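Local coordinates for protein 6-phospho-beta-d glycosidase (PDB 5FOO) that probably hydrolyses 6-phosphorylated beta-glucosides, acting as a 6-phospho-beta-glucosidase of glycoside hydrolase family 1, at residues A[29-34]-A[40-45]; A[372-377]-A[445-450]; A[376-379]-A[383-386]; A[420-423]-A[427-430]; A[435-438]-A[443-446]. The protein carries 1 engineered substitution. One frame throughout, in Å; residues are numbered along the deposited sequence.

The chain is an eight-stranded parallel TIM barrel, and the five contacts lie in its loops and outer additions. Contact 4 reaches the ligand: its Ser423 belongs to the 6-phosphocyclophellitol pocket. Contact 1, centred about 12 Å from contact 4, packs Phe42 on Trp422 and brings the Phe31 side chain to about 8 Å from the ligand. Contact 4 is nested in the chain loop that contact 2 closes, and its Asp420 shares Lys447 with Glu374. Contacts 2, 3 and 5 cluster on one flank: centres of 2 and 3 are about 5 Å apart, those of 2 and 5 about 9 Å. Arg378 of contact 3 meets Glu436 of the contact 5 hairpin in a salt bridge.

Contact 1: residues A[29-34]-A[40-45]; sequences NLFDYW and DLFYDY
Phe31 and Phe42 meet rim to rim, with CD1 of Phe31 at 4.0 Å from CE2 of Phe42. Each of these atoms lies near the plane of the other's ring, so neither face takes part in the pairing. Phe42 holds CG beside its backbone N and anti to its carbonyl carbon (chi1 -67°), which sends the ring from the loop toward the helix. The same ring also meets Trp34, placing CZ 4.3 Å from CB of Trp34, and CE1 sits 4.0 Å from the Trp34 carbonyl O. A second apolar touch is aliphatic on aromatic: the CD1 branch of Leu41 approaches the indole of Trp34 at NE1 (3.6 Å), and Leu41 CD1 is 3.8 Å from Trp34 CE2. These two side chains cross at about a right angle.

No hydrogen bond spans the two segments; the side-chain hydrogen bonds within them are at the helix start. There Asn29 and Asp32 form a capping box: Asn29 N donates to Asp32 OD2 (2.8 Å), while Asp32 N donates to Asn29 OD1 (3.0 Å) from above the carbonyl plane. The box closes the first turn of the helix that carries Phe31 and Trp34, and Asp32 also reaches Lys25 in a salt bridge.

Phe31 further meets the rings of Trp424, a pocket residue, and His179, while Trp34 stands edge-to-face with Tyr180. The short helix 30-37 thus has Leu30 and Tyr33 against helix 124-130, while its Phe31 and Trp34 face Leu41 and Phe42 of the loop leading to helix 54-67.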
# COMPACT_ATOMS: atom_id res chain seq x y z
N ASN A 29 -14.82 -2.25 -9.27
CA ASN A 29 -14.32 -1.45 -8.21
C ASN A 29 -14.39 0.03 -8.53
O ASN A 29 -14.80 0.38 -9.61
CB ASN A 29 -12.92 -1.95 -7.75
CG ASN A 29 -11.80 -1.73 -8.76
OD1 ASN A 29 -11.64 -0.66 -9.33
ND2 ASN A 29 -10.94 -2.71 -8.88
N LEU A 30 -13.98 0.89 -7.61
CA LEU A 30 -14.07 2.34 -7.87
C LEU A 30 -13.31 2.71 -9.08
O LEU A 30 -13.84 3.46 -9.92
CB LEU A 30 -13.60 3.18 -6.71
CG LEU A 30 -14.33 2.96 -5.41
CD1 LEU A 30 -13.88 3.93 -4.35
CD2 LEU A 30 -15.85 3.03 -5.59
N PHE A 31 -12.08 2.21 -9.23
CA PHE A 31 -11.28 2.59 -10.42
C PHE A 31 -11.79 2.05 -11.78
O PHE A 31 -11.73 2.75 -12.79
CB PHE A 31 -9.80 2.26 -10.25
CG PHE A 31 -9.00 3.38 -9.67
CD1 PHE A 31 -8.57 4.44 -10.47
CD2 PHE A 31 -8.62 3.37 -8.31
CE1 PHE A 31 -7.81 5.47 -9.93
CE2 PHE A 31 -7.87 4.39 -7.76
CZ PHE A 31 -7.46 5.46 -8.56
N ASP A 32 -12.33 0.82 -11.79
CA ASP A 32 -12.93 0.27 -12.96
C ASP A 32 -14.07 1.20 -13.41
O ASP A 32 -14.22 1.45 -14.61
CB ASP A 32 -13.56 -1.11 -12.73
CG ASP A 32 -12.61 -2.13 -12.14
OD1 ASP A 32 -11.44 -2.17 -12.56
OD2 ASP A 32 -13.08 -2.94 -11.29
N TYR A 33 -14.88 1.63 -12.45
CA TYR A 33 -16.02 2.50 -12.73
C TYR A 33 -15.61 3.86 -13.30
O TYR A 33 -16.18 4.35 -14.33
CB TYR A 33 -16.85 2.75 -11.48
CG TYR A 33 -18.00 3.69 -11.74
CD1 TYR A 33 -19.11 3.24 -12.46
CD2 TYR A 33 -18.01 4.99 -11.23
CE1 TYR A 33 -20.19 4.08 -12.70
CE2 TYR A 33 -19.08 5.85 -11.44
CZ TYR A 33 -20.16 5.38 -12.20
OH TYR A 33 -21.22 6.17 -12.42
N TRP A 34 -14.64 4.44 -12.60
CA TRP A 34 -14.05 5.68 -13.00
C TRP A 34 -13.49 5.68 -14.42
O TRP A 34 -13.69 6.64 -15.18
CB TRP A 34 -12.95 6.12 -12.02
CG TRP A 34 -12.78 7.66 -11.88
CD1 TRP A 34 -13.57 8.65 -12.41
CD2 TRP A 34 -11.76 8.32 -11.15
NE1 TRP A 34 -13.08 9.88 -12.05
CE2 TRP A 34 -11.96 9.70 -11.29
CE3 TRP A 34 -10.64 7.87 -10.43
CZ2 TRP A 34 -11.13 10.64 -10.70
CZ3 TRP A 34 -9.81 8.81 -9.82
CH2 TRP A 34 -10.07 10.16 -9.94
N ASP A 40 -10.43 9.64 -20.40
CA ASP A 40 -9.38 10.56 -20.80
C ASP A 40 -8.63 11.15 -19.58
O ASP A 40 -7.57 11.75 -19.76
CB ASP A 40 -9.87 11.62 -21.82
CG ASP A 40 -11.14 12.26 -21.41
OD1 ASP A 40 -11.22 12.67 -20.23
OD2 ASP A 40 -12.05 12.30 -22.27
N LEU A 41 -9.09 10.86 -18.36
CA LEU A 41 -8.30 11.12 -17.16
C LEU A 41 -7.13 10.16 -17.01
O LEU A 41 -6.30 10.37 -16.12
CB LEU A 41 -9.14 11.09 -15.91
CG LEU A 41 -10.38 11.98 -15.80
CD1 LEU A 41 -11.05 11.65 -14.48
CD2 LEU A 41 -10.07 13.48 -15.91
N PHE A 42 -7.02 9.14 -17.87
CA PHE A 42 -6.05 8.08 -17.71
C PHE A 42 -5.04 8.16 -18.79
O PHE A 42 -5.37 8.13 -19.95
CB PHE A 42 -6.75 6.69 -17.68
CG PHE A 42 -7.61 6.47 -16.47
CD1 PHE A 42 -8.89 7.05 -16.37
CD2 PHE A 42 -7.13 5.75 -15.39
CE1 PHE A 42 -9.68 6.91 -15.21
CE2 PHE A 42 -7.93 5.56 -14.23
CZ PHE A 42 -9.20 6.14 -14.13
N TYR A 43 -3.77 8.19 -18.40
CA TYR A 43 -2.68 8.24 -19.39
C TYR A 43 -2.75 7.24 -20.56
O TYR A 43 -2.85 6.03 -20.38
CB TYR A 43 -1.34 8.13 -18.67
CG TYR A 43 -0.19 8.63 -19.47
CD1 TYR A 43 0.10 9.99 -19.56
CD2 TYR A 43 0.60 7.74 -20.16
CE1 TYR A 43 1.19 10.43 -20.32
CE2 TYR A 43 1.65 8.14 -20.92
CZ TYR A 43 1.93 9.48 -21.03
OH TYR A 43 3.02 9.77 -21.81
N ASP A 44 -2.62 7.77 -21.79
CA ASP A 44 -2.78 7.04 -23.05
C ASP A 44 -4.11 6.30 -23.15
O ASP A 44 -4.19 5.37 -23.94
CB ASP A 44 -1.62 6.08 -23.36
CG ASP A 44 -0.33 6.81 -23.67
OD1 ASP A 44 -0.35 7.99 -23.96
OD2 ASP A 44 0.75 6.22 -23.62
N TYR A 45 -5.11 6.73 -22.38
CA TYR A 45 -6.40 6.08 -22.32
C TYR A 45 -6.39 4.60 -21.86
O TYR A 45 -7.34 3.88 -22.12
CB TYR A 45 -7.15 6.23 -23.68
CG TYR A 45 -7.04 7.61 -24.27
CD1 TYR A 45 -7.78 8.66 -23.77
CD2 TYR A 45 -6.16 7.86 -25.34
CE1 TYR A 45 -7.66 9.96 -24.31
CE2 TYR A 45 -6.04 9.15 -25.88
CZ TYR A 45 -6.78 10.18 -25.34
OH TYR A 45 -6.67 11.40 -25.86

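Contact 2: residues A[372-377]-A[445-450]; sequences SGEDRY and RPKASA
Glu374 and Lys447 touch through a single salt bridge, which joins two pieces of chain 68 residues apart. The lysine spans most of the gap. Its CG is anti to the carbonyl carbon (chi1 -45°), and from CG outward every torsion is extended, so the ammonium group stands at the end of a nearly straight arm. Glu374 has the same first-torsion choice (chi1 -67°) and is likewise extended at chi2; the two side chains cross at about a right angle, ending OE1 against NZ.

The touching oxygen is OE1: NZ of Lys447 lies 2.6 Å from it, on its syn lone pair, the side that faces OE2. CE of Lys447 follows at 3.2 Å from Glu374 OE1, while OE2 stays 3.8 Å from NZ. The pair belongs to a buried network of charges. Lys447 NZ is gripped by Glu374, by Asp420 OD1 and by Gly433 O, and OE2 of Glu374 takes the hydroxyl of Tyr388 and a salt bridge from Arg389. Arg389 NH1 comes close to Lys447 NZ, and the glutamate shared between the two probably offsets that like-charge approach.

Each of the two residues also accepts a backbone bond at its own carbonyl. Tyr377 N reaches Glu374 O at 3.0 Å, and Ala450 N binds Lys447 O at 2.9 Å.

The bridge therefore ties the loop between strand 362-367 and helix 387-405 to the junction where strand 444-446 gives way to helix 448-459.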
# COMPACT_ATOMS: atom_id res chain seq x y z
N SER A 372 9.42 7.06 -17.02
CA SER A 372 8.83 6.91 -18.37
C SER A 372 9.89 6.63 -19.46
O SER A 372 11.10 6.68 -19.23
CB SER A 372 8.00 8.14 -18.73
OG SER A 372 8.83 9.26 -18.75
N GLY A 373 9.42 6.28 -20.65
CA GLY A 373 10.30 6.15 -21.80
C GLY A 373 11.48 5.22 -21.61
O GLY A 373 12.62 5.52 -22.09
N GLU A 374 11.24 4.06 -20.98
CA GLU A 374 12.37 3.18 -20.67
C GLU A 374 12.92 2.53 -21.93
O GLU A 374 13.97 1.89 -21.85
CB GLU A 374 12.01 2.10 -19.63
CG GLU A 374 11.73 2.63 -18.24
CD GLU A 374 11.77 1.55 -17.18
OE1 GLU A 374 11.11 0.48 -17.37
OE2 GLU A 374 12.48 1.80 -16.18
N ASP A 375 12.20 2.61 -23.06
CA ASP A 375 12.77 2.29 -24.39
C ASP A 375 14.07 2.89 -24.65
O ASP A 375 14.95 2.27 -25.20
CB ASP A 375 11.87 2.72 -25.52
CG ASP A 375 11.29 1.56 -26.17
OD1 ASP A 375 12.02 0.89 -26.95
OD2 ASP A 375 10.13 1.28 -25.84
N ARG A 376 14.21 4.11 -24.22
CA ARG A 376 15.45 4.79 -24.42
C ARG A 376 16.66 4.09 -23.83
O ARG A 376 17.72 4.33 -24.33
CB ARG A 376 15.36 6.23 -23.90
CG ARG A 376 14.45 7.13 -24.74
CD ARG A 376 14.68 8.59 -24.39
NE ARG A 376 14.42 8.78 -22.97
CZ ARG A 376 13.22 9.04 -22.43
NH1 ARG A 376 12.15 9.22 -23.18
NH2 ARG A 376 13.11 9.16 -21.11
N TYR A 377 16.51 3.23 -22.81
CA TYR A 377 17.64 2.59 -22.14
C TYR A 377 17.88 1.15 -22.55
O TYR A 377 18.71 0.47 -21.94
CB TYR A 377 17.52 2.67 -20.61
CG TYR A 377 17.36 4.06 -20.03
CD1 TYR A 377 16.09 4.67 -19.93
CD2 TYR A 377 18.47 4.76 -19.55
CE1 TYR A 377 15.94 5.94 -19.39
CE2 TYR A 377 18.32 6.04 -19.00
CZ TYR A 377 17.07 6.63 -18.91
OH TYR A 377 16.96 7.88 -18.33
N ARG A 445 9.78 -9.11 -20.10
CA ARG A 445 11.19 -9.19 -20.31
C ARG A 445 11.94 -8.59 -19.15
O ARG A 445 11.84 -7.37 -18.91
CB ARG A 445 11.57 -8.44 -21.60
CG ARG A 445 13.07 -8.47 -21.77
CD ARG A 445 13.54 -8.34 -23.20
NE ARG A 445 14.92 -8.82 -23.22
CZ ARG A 445 15.77 -8.76 -24.25
NH1 ARG A 445 15.39 -8.24 -25.42
NH2 ARG A 445 17.01 -9.23 -24.09
N PRO A 446 12.71 -9.41 -18.42
CA PRO A 446 13.49 -8.90 -17.26
C PRO A 446 14.36 -7.74 -17.63
O PRO A 446 14.98 -7.75 -18.70
CB PRO A 446 14.38 -10.09 -16.91
CG PRO A 446 13.53 -11.29 -17.28
CD PRO A 446 12.74 -10.89 -18.51
N LYS A 447 14.46 -6.76 -16.73
CA LYS A 447 15.37 -5.63 -16.91
C LYS A 447 16.64 -5.97 -16.16
O LYS A 447 16.70 -6.95 -15.36
CB LYS A 447 14.77 -4.32 -16.38
CG LYS A 447 13.33 -4.07 -16.78
CD LYS A 447 12.84 -2.70 -16.31
CE LYS A 447 11.33 -2.56 -16.51
NZ LYS A 447 10.69 -1.50 -15.69
N ALA A 448 17.69 -5.18 -16.40
CA ALA A 448 18.91 -5.37 -15.63
C ALA A 448 18.69 -5.41 -14.12
O ALA A 448 19.44 -6.09 -13.42
CB ALA A 448 19.91 -4.29 -15.93
N SER A 449 17.72 -4.66 -13.60
CA SER A 449 17.54 -4.62 -12.15
C SER A 449 17.01 -5.95 -11.64
O SER A 449 17.28 -6.29 -10.51
CB SER A 449 16.63 -3.50 -11.70
OG SER A 449 15.41 -3.67 -12.32
N ALA A 450 16.33 -6.72 -12.47
CA ALA A 450 15.87 -8.05 -12.06
C ALA A 450 17.03 -8.99 -11.73
O ALA A 450 16.91 -9.78 -10.77
CB ALA A 450 14.99 -8.68 -13.13

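Contact 3: residues A[376-379]-A[383-386]; sequences RYRD and QIQD
The guanidinium of Arg378 has Ile384 CG1 over one face, 4.0 Å above the plane and displaced toward the rim. Well apart from this pair, the carboxylate of Asp379 and the side-chain amide of Gln385 stack with planes only 6° apart; CD of Gln385 is 3.4 Å from OD2 of Asp379. Nearer the backbone, Asp379 CB lies 3.8 Å from Gln385 CG. Asp379 keeps its CG between backbone N and carbonyl carbon (chi1 69°), turning the carboxylate to the amide.

Two backbone hydrogen bonds flank a single beta bridge between Arg378 and Ile384. Gln385 N donates to Tyr377 O at 3.0 Å, rather straight at nitrogen but from above the carbonyl plane. Asp379 N donates to Gln383 O at 3.2 Å, and the same oxygen receives a CA-H...O contact from Arg378 CA. Tyr377 adds its CB, 4.4 Å from Ile384 CG2.

The arginine bends at chi3, and its head is held by Gly382 O at NE and by a salt bridge to Glu436 at NH2. This reversal of the chain lies before helix 387-405, with Ile384 backbone-bonded to Ala448 at the start of helix 448-459 and Arg378 reaching strand 435-437.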
# COMPACT_ATOMS: atom_id res chain seq x y z
N ARG A 376 14.21 4.11 -24.22
CA ARG A 376 15.45 4.79 -24.42
C ARG A 376 16.66 4.09 -23.83
O ARG A 376 17.72 4.33 -24.33
CB ARG A 376 15.36 6.23 -23.90
CG ARG A 376 14.45 7.13 -24.74
CD ARG A 376 14.68 8.59 -24.39
NE ARG A 376 14.42 8.78 -22.97
CZ ARG A 376 13.22 9.04 -22.43
NH1 ARG A 376 12.15 9.22 -23.18
NH2 ARG A 376 13.11 9.16 -21.11
N TYR A 377 16.51 3.23 -22.81
CA TYR A 377 17.64 2.59 -22.14
C TYR A 377 17.88 1.15 -22.55
O TYR A 377 18.71 0.47 -21.94
CB TYR A 377 17.52 2.67 -20.61
CG TYR A 377 17.36 4.06 -20.03
CD1 TYR A 377 16.09 4.67 -19.93
CD2 TYR A 377 18.47 4.76 -19.55
CE1 TYR A 377 15.94 5.94 -19.39
CE2 TYR A 377 18.32 6.04 -19.00
CZ TYR A 377 17.07 6.63 -18.91
OH TYR A 377 16.96 7.88 -18.33
N ARG A 378 17.23 0.67 -23.60
CA ARG A 378 17.57 -0.69 -24.03
C ARG A 378 18.97 -0.71 -24.64
O ARG A 378 19.36 0.23 -25.30
CB ARG A 378 16.57 -1.31 -25.01
CG ARG A 378 15.17 -0.79 -25.01
CD ARG A 378 14.34 -1.53 -26.07
NE ARG A 378 13.94 -2.73 -25.42
CZ ARG A 378 12.82 -2.91 -24.73
NH1 ARG A 378 11.87 -2.00 -24.66
NH2 ARG A 378 12.67 -4.06 -24.14
N ASP A 379 19.73 -1.76 -24.39
CA ASP A 379 21.03 -1.97 -25.02
C ASP A 379 20.90 -2.84 -26.30
O ASP A 379 19.77 -3.16 -26.71
CB ASP A 379 21.98 -2.62 -24.01
CG ASP A 379 21.60 -4.08 -23.67
OD1 ASP A 379 20.63 -4.67 -24.22
OD2 ASP A 379 22.28 -4.63 -22.81
N GLN A 383 17.38 -5.69 -23.73
CA GLN A 383 17.13 -5.58 -22.30
C GLN A 383 17.24 -4.14 -21.88
O GLN A 383 18.24 -3.53 -22.17
CB GLN A 383 18.18 -6.35 -21.54
CG GLN A 383 18.09 -6.23 -20.02
CD GLN A 383 19.03 -7.18 -19.29
OE1 GLN A 383 20.01 -6.76 -18.68
NE2 GLN A 383 18.71 -8.45 -19.34
N ILE A 384 16.25 -3.66 -21.13
CA ILE A 384 16.32 -2.37 -20.48
C ILE A 384 17.44 -2.32 -19.44
O ILE A 384 17.44 -3.09 -18.53
CB ILE A 384 14.97 -2.00 -19.84
CG1 ILE A 384 13.88 -1.87 -20.92
CG2 ILE A 384 15.09 -0.67 -19.10
CD1 ILE A 384 12.46 -1.67 -20.39
N GLN A 385 18.38 -1.39 -19.60
CA GLN A 385 19.49 -1.17 -18.66
C GLN A 385 19.12 -0.14 -17.69
O GLN A 385 19.55 1.00 -17.80
CB GLN A 385 20.75 -0.72 -19.38
CG GLN A 385 21.18 -1.72 -20.43
CD GLN A 385 21.30 -3.14 -19.89
OE1 GLN A 385 20.53 -4.03 -20.25
NE2 GLN A 385 22.27 -3.36 -19.03
N ASP A 386 18.36 -0.54 -16.68
CA ASP A 386 17.82 0.41 -15.69
C ASP A 386 18.74 0.57 -14.53
O ASP A 386 18.37 0.25 -13.38
CB ASP A 386 16.41 -0.01 -15.23
CG ASP A 386 16.33 -1.45 -14.68
OD1 ASP A 386 17.20 -2.32 -14.96
OD2 ASP A 386 15.33 -1.75 -14.01

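Contact 4: residues A[420-423]-A[427-430]; sequences DGWS and AYKN. With JAZ (6-phosphocyclophellitol), chain G.
Trp422 points its indole away from its own backbone N (chi1 -176°), while Tyr428 holds CG beside N and anti to the carbonyl carbon (chi1 -73°); with these torsions the two rings meet obliquely, neither stacked nor edge-to-face. The Tyr428 ring lies against the Gly421-Trp422 peptide, its CE1 3.2 Å from Gly421 C. Trp422 CA forms a CH-pi contact over one face, 4.1 Å from the ring centroid, and Asp420 O sits at the ring edge. The indole has Tyr428 CE2 at its own edge, 3.9 Å from Trp422 CD1, and Ala427 CB at 3.6 Å from that same CD1.

One direct backbone bond closes the loop: Ser423 N to Ala427 O, 2.9 Å, with the donor above the carbonyl plane. Two waters extend the link. One donates to both Gly421 O and Asn430 O; the other accepts from Asn430 N and probably donates to Ala427 O.

Ser423, part of the 6-phosphocyclophellitol pocket, brings this turn to the ligand's phosphate, although its modelled approach to O12 is doubtfully close. Tyr428 OH bonds to Ser52 OG, and Trp422 NE1 to Val46 O. The loop runs from barrel strand 410-416 toward strand 435-437, where Asp420 meets Val435 by a backbone bond.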
# COMPACT_ATOMS: atom_id res chain seq x y z
N ASP A 420 5.94 -4.51 -14.54
CA ASP A 420 5.28 -3.25 -14.85
C ASP A 420 3.81 -3.45 -14.70
O ASP A 420 3.26 -4.45 -15.23
CB ASP A 420 5.55 -2.80 -16.30
CG ASP A 420 7.01 -2.34 -16.56
OD1 ASP A 420 7.77 -2.00 -15.62
OD2 ASP A 420 7.37 -2.25 -17.76
N GLY A 421 3.16 -2.53 -13.96
CA GLY A 421 1.70 -2.59 -13.80
C GLY A 421 0.97 -1.27 -14.02
O GLY A 421 1.58 -0.21 -14.20
N TRP A 422 -0.33 -1.32 -13.87
CA TRP A 422 -1.20 -0.19 -14.12
C TRP A 422 -1.27 0.68 -12.90
O TRP A 422 -1.81 0.22 -11.91
CB TRP A 422 -2.58 -0.74 -14.47
CG TRP A 422 -3.58 0.27 -14.86
CD1 TRP A 422 -3.61 1.01 -16.05
CD2 TRP A 422 -4.70 0.70 -14.10
NE1 TRP A 422 -4.73 1.82 -16.06
CE2 TRP A 422 -5.40 1.67 -14.87
CE3 TRP A 422 -5.20 0.36 -12.83
CZ2 TRP A 422 -6.54 2.30 -14.41
CZ3 TRP A 422 -6.35 1.00 -12.38
CH2 TRP A 422 -7.01 1.95 -13.20
N SER A 423 -0.71 1.91 -12.93
CA SER A 423 -0.76 2.78 -11.74
C SER A 423 -1.91 3.84 -11.79
O SER A 423 -1.66 5.05 -11.82
CB SER A 423 0.57 3.51 -11.32
OG SER A 423 1.91 3.02 -11.66
N ALA A 427 -1.69 5.11 -15.17
CA ALA A 427 -1.64 3.90 -15.99
C ALA A 427 -0.18 3.47 -16.15
O ALA A 427 0.46 3.31 -15.15
CB ALA A 427 -2.34 4.13 -17.33
N TYR A 428 0.35 3.37 -17.37
CA TYR A 428 1.70 2.88 -17.64
C TYR A 428 2.63 4.00 -18.04
O TYR A 428 3.65 3.76 -18.66
CB TYR A 428 1.63 1.80 -18.77
CG TYR A 428 1.04 0.47 -18.28
CD1 TYR A 428 1.85 -0.51 -17.68
CD2 TYR A 428 -0.32 0.21 -18.40
CE1 TYR A 428 1.29 -1.71 -17.19
CE2 TYR A 428 -0.89 -0.98 -17.94
CZ TYR A 428 -0.10 -1.92 -17.33
OH TYR A 428 -0.74 -3.07 -16.90
N LYS A 429 2.27 5.25 -17.77
CA LYS A 429 3.21 6.35 -18.00
C LYS A 429 4.59 6.07 -17.38
O LYS A 429 5.61 6.18 -18.05
CB LYS A 429 2.64 7.61 -17.37
CG LYS A 429 3.47 8.84 -17.65
CD LYS A 429 2.85 10.03 -16.93
CE LYS A 429 3.73 11.24 -17.26
NZ LYS A 429 3.14 12.44 -16.68
N ASN A 430 4.61 5.75 -16.10
CA ASN A 430 5.85 5.50 -15.41
C ASN A 430 5.92 4.01 -15.01
O ASN A 430 4.96 3.49 -14.46
CB ASN A 430 5.97 6.34 -14.16
CG ASN A 430 5.74 7.83 -14.43
OD1 ASN A 430 4.75 8.42 -13.95
ND2 ASN A 430 6.66 8.43 -15.12
C2 JAZ G . 1.36 2.59 -6.63
C3 JAZ G . 0.97 1.55 -5.55
C4 JAZ G . 1.00 2.18 -4.17
C5 JAZ G . 2.36 2.77 -3.82
C6 JAZ G . 2.83 3.71 -4.91
C7 JAZ G . 2.77 3.07 -6.30
C8 JAZ G . 3.38 3.96 -7.38
O9 JAZ G . 2.60 5.14 -7.44
P10 JAZ G . 2.46 5.90 -8.83
O11 JAZ G . 1.54 7.03 -8.53
O12 JAZ G . 2.13 4.97 -9.92
O13 JAZ G . 3.81 6.37 -9.16
O14 JAZ G . 2.08 4.93 -4.85
O15 JAZ G . 1.40 1.98 -7.93
O16 JAZ G . -0.34 1.13 -5.84
O17 JAZ G . 0.61 1.23 -3.19
O HOH W 1 3.82 0.94 -15.18
O HOH W 2 2.54 4.99 -14.37

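Contact 5: residues A[435-438]-A[443-446]; sequences VENN and VRRP
Val435 lays its CG1 methyl across the facing strand, 3.7 Å from both Arg444 CB and Arg445 C. That methyl is anti to the backbone N (chi1 179°), and the other, CG2, reaches Pro446 CA at 4.1 Å. Val435 and Pro446 form a non-hydrogen-bonded pair, a position where no N-H is needed across the pair, so the proline loses no bond to the facing strand.

Glu436 sits in the next pair, opposite Arg445, and its backbone is gripped twice: its N donates to Arg445 O at 2.8 Å, and its O accepts from Arg445 N at 3.0 Å. The same Glu436 O takes a CA-H...O contact from Arg444 CA. The extended Glu436 side chain lies on the face away from Val435. There the carboxylate and the Arg445 guanidinium lie nearly parallel, yet their charged atoms are not in contact: Arg445 NH1 bonds to Thr381 O, and OE1 serves Arg378 in a salt bridge and a water that also reaches Pro446 O.

The two strands, 435-437 and 444-446, make an antiparallel beta hairpin, a two-stranded sheet outside the eight-stranded barrel. Asn438 N to Val443 O, 3.0 Å, continues the ladder toward the turn.

Arg444 shares the Val435 face with Asn437 and bends at chi2 (69°) to run beside it. NH1 gives a bent bond to Asn437 OD1 at 3.0 Å, coming from above the amide carbonyl plane, with amide and guanidinium planes almost perpendicular. Gln442 OE1 accepts from both Arg444 NH1 and Asn437 ND2, while Arg444 NH2 makes a salt bridge to Asp61 on helix 54-67.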
# COMPACT_ATOMS: atom_id res chain seq x y z
N VAL A 435 10.88 -6.18 -14.12
CA VAL A 435 10.60 -6.89 -15.35
C VAL A 435 9.62 -6.05 -16.16
O VAL A 435 8.56 -5.67 -15.68
CB VAL A 435 9.95 -8.25 -15.05
CG1 VAL A 435 9.63 -9.01 -16.35
CG2 VAL A 435 10.87 -9.08 -14.13
N GLU A 436 9.98 -5.83 -17.41
CA GLU A 436 9.23 -5.01 -18.34
C GLU A 436 8.00 -5.78 -18.76
O GLU A 436 8.07 -6.99 -18.93
CB GLU A 436 10.13 -4.80 -19.59
CG GLU A 436 9.47 -4.11 -20.74
CD GLU A 436 10.33 -4.07 -22.00
OE1 GLU A 436 11.48 -4.61 -22.05
OE2 GLU A 436 9.76 -3.51 -22.94
N ASN A 437 6.90 -5.10 -18.96
CA ASN A 437 5.76 -5.67 -19.62
C ASN A 437 5.45 -4.87 -20.89
O ASN A 437 5.36 -3.64 -20.86
CB ASN A 437 4.50 -5.63 -18.75
CG ASN A 437 3.38 -6.48 -19.31
OD1 ASN A 437 3.62 -7.45 -20.08
ND2 ASN A 437 2.17 -6.19 -18.92
N ASN A 438 5.27 -5.56 -22.00
CA ASN A 438 4.75 -4.87 -23.19
C ASN A 438 3.24 -4.82 -23.02
O ASN A 438 2.58 -5.85 -22.94
CB ASN A 438 5.13 -5.65 -24.42
CG ASN A 438 4.63 -5.02 -25.71
OD1 ASN A 438 3.45 -4.74 -25.95
ND2 ASN A 438 5.56 -4.75 -26.53
N VAL A 443 3.80 -9.61 -23.13
CA VAL A 443 5.07 -10.31 -23.01
C VAL A 443 5.97 -9.62 -22.00
O VAL A 443 6.19 -8.39 -22.06
CB VAL A 443 5.79 -10.33 -24.38
CG1 VAL A 443 7.23 -10.88 -24.26
CG2 VAL A 443 4.94 -11.15 -25.33
N ARG A 444 6.56 -10.42 -21.13
CA ARG A 444 7.50 -9.92 -20.11
C ARG A 444 8.95 -10.01 -20.59
O ARG A 444 9.31 -10.89 -21.36
CB ARG A 444 7.40 -10.71 -18.80
CG ARG A 444 6.21 -10.40 -17.92
CD ARG A 444 4.92 -10.87 -18.53
NE ARG A 444 3.88 -11.05 -17.53
CZ ARG A 444 2.68 -10.48 -17.51
NH1 ARG A 444 2.28 -9.56 -18.42
NH2 ARG A 444 1.84 -10.82 -16.52
N ARG A 445 9.78 -9.11 -20.10
CA ARG A 445 11.19 -9.19 -20.31
C ARG A 445 11.94 -8.59 -19.15
O ARG A 445 11.84 -7.37 -18.91
CB ARG A 445 11.57 -8.44 -21.60
CG ARG A 445 13.07 -8.47 -21.77
CD ARG A 445 13.54 -8.34 -23.20
NE ARG A 445 14.92 -8.82 -23.22
CZ ARG A 445 15.77 -8.76 -24.25
NH1 ARG A 445 15.39 -8.24 -25.42
NH2 ARG A 445 17.01 -9.23 -24.09
N PRO A 446 12.71 -9.41 -18.42
CA PRO A 446 13.49 -8.90 -17.26
C PRO A 446 14.36 -7.74 -17.63
O PRO A 446 14.98 -7.75 -18.70
CB PRO A 446 14.38 -10.09 -16.91
CG PRO A 446 13.53 -11.29 -17.28
CD PRO A 446 12.74 -10.89 -18.51
O HOH W 3 13.92 -5.26 -20.57